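Local structure of nitrate transport protein (Xanthomonas axonopodis pv. citri, 3KSX) at residues A[53-58]-A[229-234]; A[26-31]-A[222-227]. The protein probably binds alkanesulfonates in the periplasm for uptake by an ABC transporter, and is bound to the sulfonate buffer MOPS in this crystal form. All blocks are in the same frame, centred on the assembly; numbering follows the deposited sequence.

Contact 1: residues A[53-58]-A[229-234]; sequences QRFPRT and QQVMGT
Arg54 reaches from the last turn of helix 50-54 to the flank of helix 225-244, where its NH1 donates a short hydrogen bond to Thr234 OG1 (2.5 Å). The N-H points fairly straight at the hydroxyl oxygen (156°), which lies almost exactly in the guanidinium plane. Gln230 O is also close to NH1, but the angle is poor and this approach is not a hydrogen bond. The methylenes of Gln230 come up against the same group: CB sits over one guanidinium face, toward its rim, and CG packs tightly on Arg54 NH2 at 3.2 Å. Beneath the arginine, Phe55 enters ring first. Its CZ meets Gln230 CB edge-on at 3.6 Å, while its CE2 lies 3.9 Å from CG2 of Val231, whose CB points away from the loop. The Gln230 amide is turned nearly parallel to the phenyl plane.

What positions these groups is largely local. CG of Arg54 stands anti to the backbone N (chi1 -178°), which carries it over one face of the Phe55 ring, toward the rim, before the chain bends at chi2. Phe55 is the first residue to leave helical geometry and opens a type I turn, closed by Thr58 N to Phe55 O at 3.0 Å; an edge-to-face meeting with Phe227 further confines its ring. Farther out, Thr234 packs on Leu50 and Leu51, and Val231 on Leu82, so that helix 225-244 touches helix 50-54 through Thr234 and strand 82-86 through Val231.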
loop_
_atom_site.group_PDB
_atom_site.type_symbol
_atom_site.label_atom_id
_atom_site.label_comp_id
_atom_site.label_asym_id
_atom_site.label_seq_id
_atom_site.Cartn_x
_atom_site.Cartn_y
_atom_site.Cartn_z
ATOM N N GLN A 53 8.194 20.041 11.869
ATOM C CA GLN A 53 8.888 20.249 13.130
ATOM C C GLN A 53 10.358 19.820 13.120
ATOM O O GLN A 53 11.216 20.513 13.672
ATOM C CB GLN A 53 8.206 19.462 14.238
ATOM C CG GLN A 53 6.781 19.864 14.497
ATOM C CD GLN A 53 6.312 19.204 15.760
ATOM O OE1 GLN A 53 7.049 19.194 16.739
ATOM N NE2 GLN A 53 5.143 18.583 15.730
ATOM N N ARG A 54 10.664 18.696 12.474
ATOM C CA ARG A 54 12.027 18.179 12.408
ATOM C C ARG A 54 12.971 18.957 11.428
ATOM O O ARG A 54 14.191 19.084 11.639
ATOM C CB ARG A 54 11.958 16.683 12.033
ATOM C CG ARG A 54 13.347 15.994 11.965
ATOM C CD ARG A 54 13.513 14.952 13.062
ATOM N NE ARG A 54 14.842 14.294 13.106
ATOM C CZ ARG A 54 15.085 12.994 12.821
ATOM N NH1 ARG A 54 14.099 12.183 12.419
ATOM N NH2 ARG A 54 16.331 12.490 12.927
ATOM N N PHE A 55 12.418 19.489 10.368
ATOM C CA PHE A 55 13.230 20.019 9.297
ATOM C C PHE A 55 12.730 21.423 8.931
ATOM O O PHE A 55 12.150 21.629 7.871
ATOM C CB PHE A 55 13.093 19.086 8.103
ATOM C CG PHE A 55 13.555 17.668 8.383
ATOM C CD1 PHE A 55 14.925 17.379 8.540
ATOM C CD2 PHE A 55 12.617 16.622 8.438
ATOM C CE1 PHE A 55 15.335 16.069 8.760
ATOM C CE2 PHE A 55 13.009 15.346 8.674
ATOM C CZ PHE A 55 14.380 15.063 8.823
ATOM N N PRO A 56 12.981 22.407 9.810
ATOM C CA PRO A 56 12.468 23.751 9.697
ATOM C C PRO A 56 12.949 24.502 8.439
ATOM O O PRO A 56 12.274 25.412 7.972
ATOM C CB PRO A 56 13.000 24.419 10.967
ATOM C CG PRO A 56 14.198 23.613 11.382
ATOM C CD PRO A 56 13.800 22.226 11.028
ATOM N N ARG A 57 14.104 24.110 7.909
ATOM C CA ARG A 57 14.663 24.711 6.703
ATOM C C ARG A 57 14.240 24.023 5.369
ATOM O O ARG A 57 14.740 24.352 4.293
ATOM C CB ARG A 57 16.170 24.724 6.855
ATOM C CG ARG A 57 16.678 25.638 7.998
ATOM C CD ARG A 57 18.103 25.242 8.381
ATOM N NE ARG A 57 18.228 23.810 8.766
ATOM C CZ ARG A 57 17.973 23.300 9.992
ATOM N NH1 ARG A 57 17.562 24.078 10.996
ATOM N NH2 ARG A 57 18.106 21.991 10.237
ATOM N N THR A 58 13.311 23.070 5.458
ATOM C CA THR A 58 12.844 22.317 4.305
ATOM C C THR A 58 11.334 22.526 4.134
ATOM O O THR A 58 10.549 22.389 5.079
ATOM C CB THR A 58 13.211 20.827 4.471
ATOM O OG1 THR A 58 14.630 20.704 4.579
ATOM C CG2 THR A 58 12.792 20.030 3.236
ATOM N N GLN A 229 17.255 9.322 5.467
ATOM C CA GLN A 229 17.336 8.424 6.656
ATOM C C GLN A 229 16.579 9.037 7.851
ATOM O O GLN A 229 15.779 8.360 8.521
ATOM C CB GLN A 229 18.795 8.143 6.975
ATOM C CG GLN A 229 19.046 7.301 8.226
ATOM C CD GLN A 229 20.560 6.936 8.339
ATOM O OE1 GLN A 229 20.912 5.830 8.774
ATOM N NE2 GLN A 229 21.455 7.862 7.899
ATOM N N GLN A 230 16.826 10.328 8.111
ATOM C CA GLN A 230 16.151 11.038 9.189
ATOM C C GLN A 230 14.679 11.154 8.947
ATOM O O GLN A 230 13.900 11.016 9.900
ATOM C CB GLN A 230 16.742 12.413 9.383
ATOM C CG GLN A 230 18.024 12.313 10.184
ATOM C CD GLN A 230 19.017 13.323 9.739
ATOM O OE1 GLN A 230 18.671 14.487 9.488
ATOM N NE2 GLN A 230 20.271 12.892 9.589
ATOM N N VAL A 231 14.261 11.393 7.688
ATOM C CA VAL A 231 12.835 11.362 7.311
ATOM C C VAL A 231 12.195 10.026 7.718
ATOM O O VAL A 231 11.150 10.021 8.399
ATOM C CB VAL A 231 12.643 11.649 5.796
ATOM C CG1 VAL A 231 11.208 11.439 5.387
ATOM C CG2 VAL A 231 13.035 13.135 5.462
ATOM N N MET A 232 12.834 8.927 7.311
ATOM C CA MET A 232 12.345 7.572 7.618
ATOM C C MET A 232 12.262 7.427 9.111
ATOM O O MET A 232 11.281 6.894 9.617
ATOM C CB MET A 232 13.267 6.460 7.168
ATOM C CG MET A 232 13.526 6.306 5.663
ATOM S SD MET A 232 11.995 5.934 4.819
ATOM C CE MET A 232 11.355 7.552 4.285
ATOM N N GLY A 233 13.294 7.908 9.822
ATOM C CA GLY A 233 13.245 7.955 11.313
ATOM C C GLY A 233 12.001 8.571 11.910
ATOM O O GLY A 233 11.450 8.065 12.862
ATOM N N THR A 234 11.565 9.696 11.355
ATOM C CA THR A 234 10.426 10.429 11.862
ATOM C C THR A 234 9.137 9.720 11.457
ATOM O O THR A 234 8.160 9.670 12.224
ATOM C CB THR A 234 10.470 11.932 11.360
ATOM O OG1 THR A 234 11.652 12.523 11.857
ATOM C CG2 THR A 234 9.309 12.770 11.861
#

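Contact 2: residues A[26-31]-A[222-227]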
loop_
_atom_site.group_PDB
_atom_site.type_symbol
_atom_site.label_atom_id
_atom_site.label_comp_id
_atom_site.label_asym_id
_atom_site.label_seq_id
_atom_site.Cartn_x
_atom_site.Cartn_y
_atom_site.Cartn_z
ATOM N N ALA A 26 24.222 21.011 3.944
ATOM C CA ALA A 26 22.818 21.440 3.849
ATOM C C ALA A 26 21.777 20.301 4.094
ATOM O O ALA A 26 22.138 19.142 4.388
ATOM C CB ALA A 26 22.596 22.113 2.469
ATOM N N GLU A 27 20.494 20.682 4.039
ATOM C CA GLU A 27 19.346 19.780 3.904
ATOM C C GLU A 27 18.605 20.329 2.686
ATOM O O GLU A 27 18.855 21.457 2.268
ATOM C CB GLU A 27 18.435 19.846 5.132
ATOM C CG GLU A 27 19.182 19.923 6.445
ATOM C CD GLU A 27 18.254 19.857 7.639
ATOM O OE1 GLU A 27 17.474 20.812 7.844
ATOM O OE2 GLU A 27 18.321 18.850 8.372
ATOM N N PRO A 28 17.716 19.547 2.079
ATOM C CA PRO A 28 17.169 20.059 0.826
ATOM C C PRO A 28 16.250 21.256 0.983
ATOM O O PRO A 28 15.730 21.502 2.076
ATOM C CB PRO A 28 16.386 18.872 0.282
ATOM C CG PRO A 28 16.113 18.081 1.490
ATOM C CD PRO A 28 17.274 18.177 2.339
ATOM N N ALA A 29 16.055 21.985 -0.120
ATOM C CA ALA A 29 15.138 23.121 -0.147
ATOM C C ALA A 29 13.692 22.629 0.034
ATOM O O ALA A 29 12.867 23.304 0.674
ATOM C CB ALA A 29 15.242 23.842 -1.460
ATOM N N GLN A 30 13.397 21.442 -0.507
ATOM C CA GLN A 30 12.017 20.999 -0.566
ATOM C C GLN A 30 11.954 19.447 -0.499
ATOM O O GLN A 30 12.877 18.751 -0.967
ATOM C CB GLN A 30 11.359 21.492 -1.869
ATOM C CG GLN A 30 9.836 21.288 -1.795
ATOM C CD GLN A 30 9.048 21.738 -3.037
ATOM O OE1 GLN A 30 9.578 21.793 -4.152
ATOM N NE2 GLN A 30 7.759 22.018 -2.836
ATOM N N LEU A 31 10.871 18.930 0.084
ATOM C CA LEU A 31 10.575 17.496 0.044
ATOM C C LEU A 31 9.124 17.405 -0.380
ATOM O O LEU A 31 8.235 17.772 0.409
ATOM C CB LEU A 31 10.749 16.874 1.431
ATOM C CG LEU A 31 10.147 15.445 1.553
ATOM C CD1 LEU A 31 10.736 14.474 0.495
ATOM C CD2 LEU A 31 10.352 14.931 2.937
ATOM N N THR A 222 20.526 9.980 -3.389
ATOM C CA THR A 222 21.980 10.167 -3.558
ATOM C C THR A 222 22.440 11.513 -3.014
ATOM O O THR A 222 23.428 11.547 -2.262
ATOM C CB THR A 222 22.330 9.988 -5.015
ATOM O OG1 THR A 222 22.003 8.639 -5.287
ATOM C CG2 THR A 222 23.842 10.165 -5.281
ATOM N N ALA A 223 21.721 12.588 -3.355
ATOM C CA ALA A 223 22.056 13.960 -2.869
ATOM C C ALA A 223 21.859 14.185 -1.377
ATOM O O ALA A 223 22.606 14.930 -0.767
ATOM C CB ALA A 223 21.322 15.008 -3.622
ATOM N N TRP A 224 20.882 13.509 -0.805
ATOM C CA TRP A 224 20.365 13.851 0.537
ATOM C C TRP A 224 20.122 12.620 1.352
ATOM O O TRP A 224 19.053 12.486 1.965
ATOM C CB TRP A 224 19.038 14.591 0.376
ATOM C CG TRP A 224 19.116 15.831 -0.505
ATOM C CD1 TRP A 224 18.516 16.022 -1.758
ATOM C CD2 TRP A 224 19.849 17.037 -0.244
ATOM N NE1 TRP A 224 18.819 17.260 -2.239
ATOM C CE2 TRP A 224 19.646 17.898 -1.342
ATOM C CE3 TRP A 224 20.642 17.472 0.820
ATOM C CZ2 TRP A 224 20.215 19.200 -1.392
ATOM C CZ3 TRP A 224 21.209 18.768 0.775
ATOM C CH2 TRP A 224 20.983 19.608 -0.305
ATOM N N GLY A 225 21.079 11.690 1.324
ATOM C CA GLY A 225 20.988 10.448 2.088
ATOM C C GLY A 225 20.663 10.592 3.543
ATOM O O GLY A 225 19.727 9.951 4.024
ATOM N N PRO A 226 21.427 11.443 4.265
ATOM C CA PRO A 226 21.217 11.525 5.704
ATOM C C PRO A 226 19.794 12.011 5.962
ATOM O O PRO A 226 19.121 11.542 6.904
ATOM C CB PRO A 226 22.195 12.603 6.118
ATOM C CG PRO A 226 23.353 12.411 5.215
ATOM C CD PRO A 226 22.758 11.947 3.883
ATOM N N PHE A 227 19.359 12.940 5.110
ATOM C CA PHE A 227 18.074 13.593 5.285
ATOM C C PHE A 227 17.006 12.544 5.079
ATOM O O PHE A 227 16.086 12.487 5.865
ATOM C CB PHE A 227 17.927 14.780 4.328
ATOM C CG PHE A 227 16.542 15.345 4.238
ATOM C CD1 PHE A 227 16.096 16.274 5.157
ATOM C CD2 PHE A 227 15.695 14.991 3.176
ATOM C CE1 PHE A 227 14.814 16.812 5.056
ATOM C CE2 PHE A 227 14.411 15.540 3.065
ATOM C CZ PHE A 227 13.974 16.427 3.994
#
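Pro28 is the wedge of this contact, its ring pushed into a notch between the indole of Trp224 and the phenyl of Phe227. The site belongs to the five-stranded lobe of a type II periplasmic-binding-protein fold, at the entry to strand 30-36, which runs between strands 59-65 and 82-86. Both walls of the notch are CH-pi contacts over ring faces. Pro28 CB stands 3.8 Å from the centroid of the five-membered ring of Trp224, only 10° off the normal, and Pro28 CG is 3.5 Å from the centroid of Phe227. CD fills the angle where the walls converge, between Trp224 CE3 (3.8 Å) and Phe227 CG (3.5 Å).

The notch is shaped by a break in the helix. Trp224 leaves helical geometry at the end of helix 218-223 and occupies the N-cap position of helix 225-244; its ring comes from the junction of the two helices and that of Phe227 from the first turn of the second. With CG anti to the backbone N (chi1 168°), Phe227 swings its ring toward the incoming chain, where Leu31 CD2 fits obliquely against CZ at 4.1 Å. Ala223 CB covers the indole face opposite Pro28, which leaves the tryptophan gripped from two sides. Tyr220, on helix 218-223, packs on Pro28, Leu31 and Phe227 and is hydrogen-bonded through OH to Gln30 O.

The six-membered half of the indole extends under the chain ahead of the proline. There the carbonyl carbon of Glu27 lies over its face, 3.6 Å from Trp224 CZ3, and the methyl CB of Ala26 lies 4.0 Å from that same Trp224 CZ3.

From the N terminus, 26-31 leads into strand 30-36; residues 53-58 then run from the end of helix 50-54 to the start of strand 59-65. The chain then builds the rest of this lobe's parallel strands, passes through the whole second sheet, and returns by strand 212-217 to 222-227 and 229-234. Contact 2 thus closes a loop of 190 residues and contact 1 one of 170; their segments alternate, so the loops cross. Both use helix 225-244, tying the returning chain to the entries of two adjacent strands. The first segments are also joined directly: Arg57 NH2 forms a salt bridge with Glu27 OE1, and Thr58 OG1 probably hydrogen-bonds to Pro28 O.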